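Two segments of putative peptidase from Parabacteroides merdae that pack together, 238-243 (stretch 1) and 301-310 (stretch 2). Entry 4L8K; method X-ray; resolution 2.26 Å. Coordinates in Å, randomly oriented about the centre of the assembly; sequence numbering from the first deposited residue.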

# COMPACT_ATOMS: atom_id res chain seq x y z
N VAL A 238 12.06 -1.35 -13.92
CA VAL A 238 11.71 -1.58 -12.51
C VAL A 238 11.52 -3.07 -12.17
O VAL A 238 10.80 -3.79 -12.86
CB VAL A 238 10.45 -0.76 -12.08
CG1 VAL A 238 10.02 -1.09 -10.65
CG2 VAL A 238 10.66 0.75 -12.24
N THR A 239 12.14 -3.48 -11.05
CA THR A 239 11.92 -4.77 -10.40
C THR A 239 11.38 -4.47 -9.00
O THR A 239 11.94 -3.62 -8.31
CB THR A 239 13.18 -5.64 -10.36
OG1 THR A 239 13.71 -5.76 -11.67
CG2 THR A 239 12.91 -7.02 -9.76
N VAL A 240 10.29 -5.12 -8.61
CA VAL A 240 9.72 -5.00 -7.28
C VAL A 240 10.22 -6.20 -6.47
O VAL A 240 10.14 -7.34 -6.92
CB VAL A 240 8.16 -4.87 -7.26
CG1 VAL A 240 7.64 -4.75 -5.82
CG2 VAL A 240 7.71 -3.67 -8.09
N MSE A 241 10.76 -5.94 -5.28
CA MSE A 241 11.32 -6.99 -4.45
C MSE A 241 10.86 -6.86 -2.99
O MSE A 241 10.68 -5.76 -2.50
CB MSE A 241 12.85 -6.89 -4.58
CG MSE A 241 13.63 -7.83 -3.68
SE MSE A 241 15.53 -7.64 -3.99
CE MSE A 241 15.70 -8.07 -5.80
N GLY A 242 10.75 -7.99 -2.31
CA GLY A 242 10.39 -8.05 -0.91
C GLY A 242 9.18 -8.94 -0.69
O GLY A 242 9.20 -10.12 -1.04
N ASP A 243 8.12 -8.36 -0.14
CA ASP A 243 6.91 -9.13 0.15
C ASP A 243 5.68 -8.47 -0.47
O ASP A 243 5.74 -7.32 -0.95
CB ASP A 243 6.74 -9.27 1.68
CG ASP A 243 5.83 -10.40 2.17
OD1 ASP A 243 5.34 -11.19 1.32
OD2 ASP A 243 5.61 -10.49 3.40
N THR A 301 18.42 -8.60 4.36
CA THR A 301 18.39 -9.56 3.24
C THR A 301 17.84 -8.94 1.94
O THR A 301 18.38 -9.20 0.87
CB THR A 301 17.56 -10.81 3.63
OG1 THR A 301 17.88 -11.15 4.98
CG2 THR A 301 17.84 -12.02 2.74
N ILE A 302 16.80 -8.09 2.07
CA ILE A 302 16.13 -7.45 0.95
C ILE A 302 17.05 -6.39 0.32
O ILE A 302 17.24 -6.42 -0.90
CB ILE A 302 14.72 -6.90 1.34
CG1 ILE A 302 13.90 -8.04 2.01
CG2 ILE A 302 14.00 -6.36 0.10
CD1 ILE A 302 12.52 -7.65 2.60
N ILE A 303 17.66 -5.50 1.14
CA ILE A 303 18.59 -4.50 0.59
C ILE A 303 19.78 -5.23 -0.10
O ILE A 303 20.15 -4.86 -1.22
CB ILE A 303 19.05 -3.45 1.63
CG1 ILE A 303 17.85 -2.62 2.16
CG2 ILE A 303 20.15 -2.51 1.04
CD1 ILE A 303 18.19 -1.66 3.40
N GLU A 304 20.32 -6.30 0.55
CA GLU A 304 21.46 -7.05 0.01
C GLU A 304 21.13 -7.73 -1.33
O GLU A 304 21.94 -7.65 -2.25
CB GLU A 304 21.97 -8.08 1.01
CG GLU A 304 22.58 -7.47 2.25
CD GLU A 304 23.83 -6.64 2.09
OE1 GLU A 304 24.53 -6.77 1.05
OE2 GLU A 304 24.15 -5.88 3.02
N ALA A 305 19.94 -8.36 -1.45
CA ALA A 305 19.50 -9.01 -2.69
C ALA A 305 19.34 -7.96 -3.81
O ALA A 305 19.78 -8.21 -4.92
CB ALA A 305 18.19 -9.76 -2.47
N ALA A 306 18.80 -6.77 -3.46
CA ALA A 306 18.60 -5.66 -4.40
C ALA A 306 19.97 -5.15 -4.88
O ALA A 306 20.15 -4.95 -6.09
CB ALA A 306 17.79 -4.55 -3.73
N ILE A 307 20.97 -5.02 -3.95
CA ILE A 307 22.34 -4.58 -4.28
C ILE A 307 22.96 -5.62 -5.22
O ILE A 307 23.49 -5.23 -6.25
CB ILE A 307 23.22 -4.33 -3.01
CG1 ILE A 307 22.79 -3.05 -2.25
CG2 ILE A 307 24.74 -4.27 -3.36
CD1 ILE A 307 23.43 -2.94 -0.79
N GLY A 308 22.83 -6.91 -4.88
CA GLY A 308 23.34 -8.02 -5.70
C GLY A 308 22.80 -8.01 -7.13
O GLY A 308 23.56 -8.09 -8.11
N LEU A 309 21.49 -7.86 -7.25
CA LEU A 309 20.81 -7.81 -8.55
C LEU A 309 21.27 -6.63 -9.41
O LEU A 309 21.58 -6.83 -10.58
CB LEU A 309 19.30 -7.78 -8.35
CG LEU A 309 18.45 -7.95 -9.60
CD1 LEU A 309 18.84 -9.24 -10.39
CD2 LEU A 309 16.99 -7.98 -9.22
N LEU A 310 21.34 -5.42 -8.85
CA LEU A 310 21.78 -4.21 -9.56
C LEU A 310 23.26 -4.25 -9.97
O LEU A 310 23.63 -3.63 -10.96
CB LEU A 310 21.53 -2.96 -8.71
CG LEU A 310 20.08 -2.52 -8.50
CD1 LEU A 310 20.00 -1.39 -7.50
CD2 LEU A 310 19.42 -2.10 -9.81

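The contact is a small, apolar packing of a β-strand against an α-helix, built around one selenomethionine side chain and without a hydrogen bond between the two stretches. Strand 238-242 and helix 301-310 run roughly antiparallel, at 149° between their N-to-C directions, and their axes approach to 8.5 Å; together they bury 264 Å². Because side chains alternate along a strand, T239 and M241 point toward the helix, whereas V238 and V240 lie out of its reach.

M241, present as selenomethionine, has the largest covered area of any residue here. With chi1 and chi2 both t, its chain extends from the strand to the helix, and chi3 in m sets the direction of the terminal methyl. M241 SE lies against the helix surface, 3.7 Å from A305 CB and 3.8 Å from A306 CB. It also comes near the backbone: M241 SE is 3.4 Å from A306 N and 3.7 Å from I302 O. Those two backbone atoms are already paired by the helical hydrogen bond from A306 N to I302 O (3.0 Å), so the selenium rests beside a satisfied backbone pair.

Further contacts follow the antiparallel course. Near the start of the helix, I302 CG2 lies 4.1 Å from M241 CG and also 4.1 Å from G242 CA. G242 adopts phi/psi of 125/-120, where a CB would be jammed against the carbonyl oxygen of M241; the backbone conformation itself therefore calls for glycine. Two turns farther along the helix, L309 CD2 packs 3.7 Å from M241 CE and, more loosely, 4.2 Å from T239 CG2. I302, A305 and L309 all point toward the strand, their spacing of three and four residues placing them along one side of the helix, while I303, E304 and I307 point away.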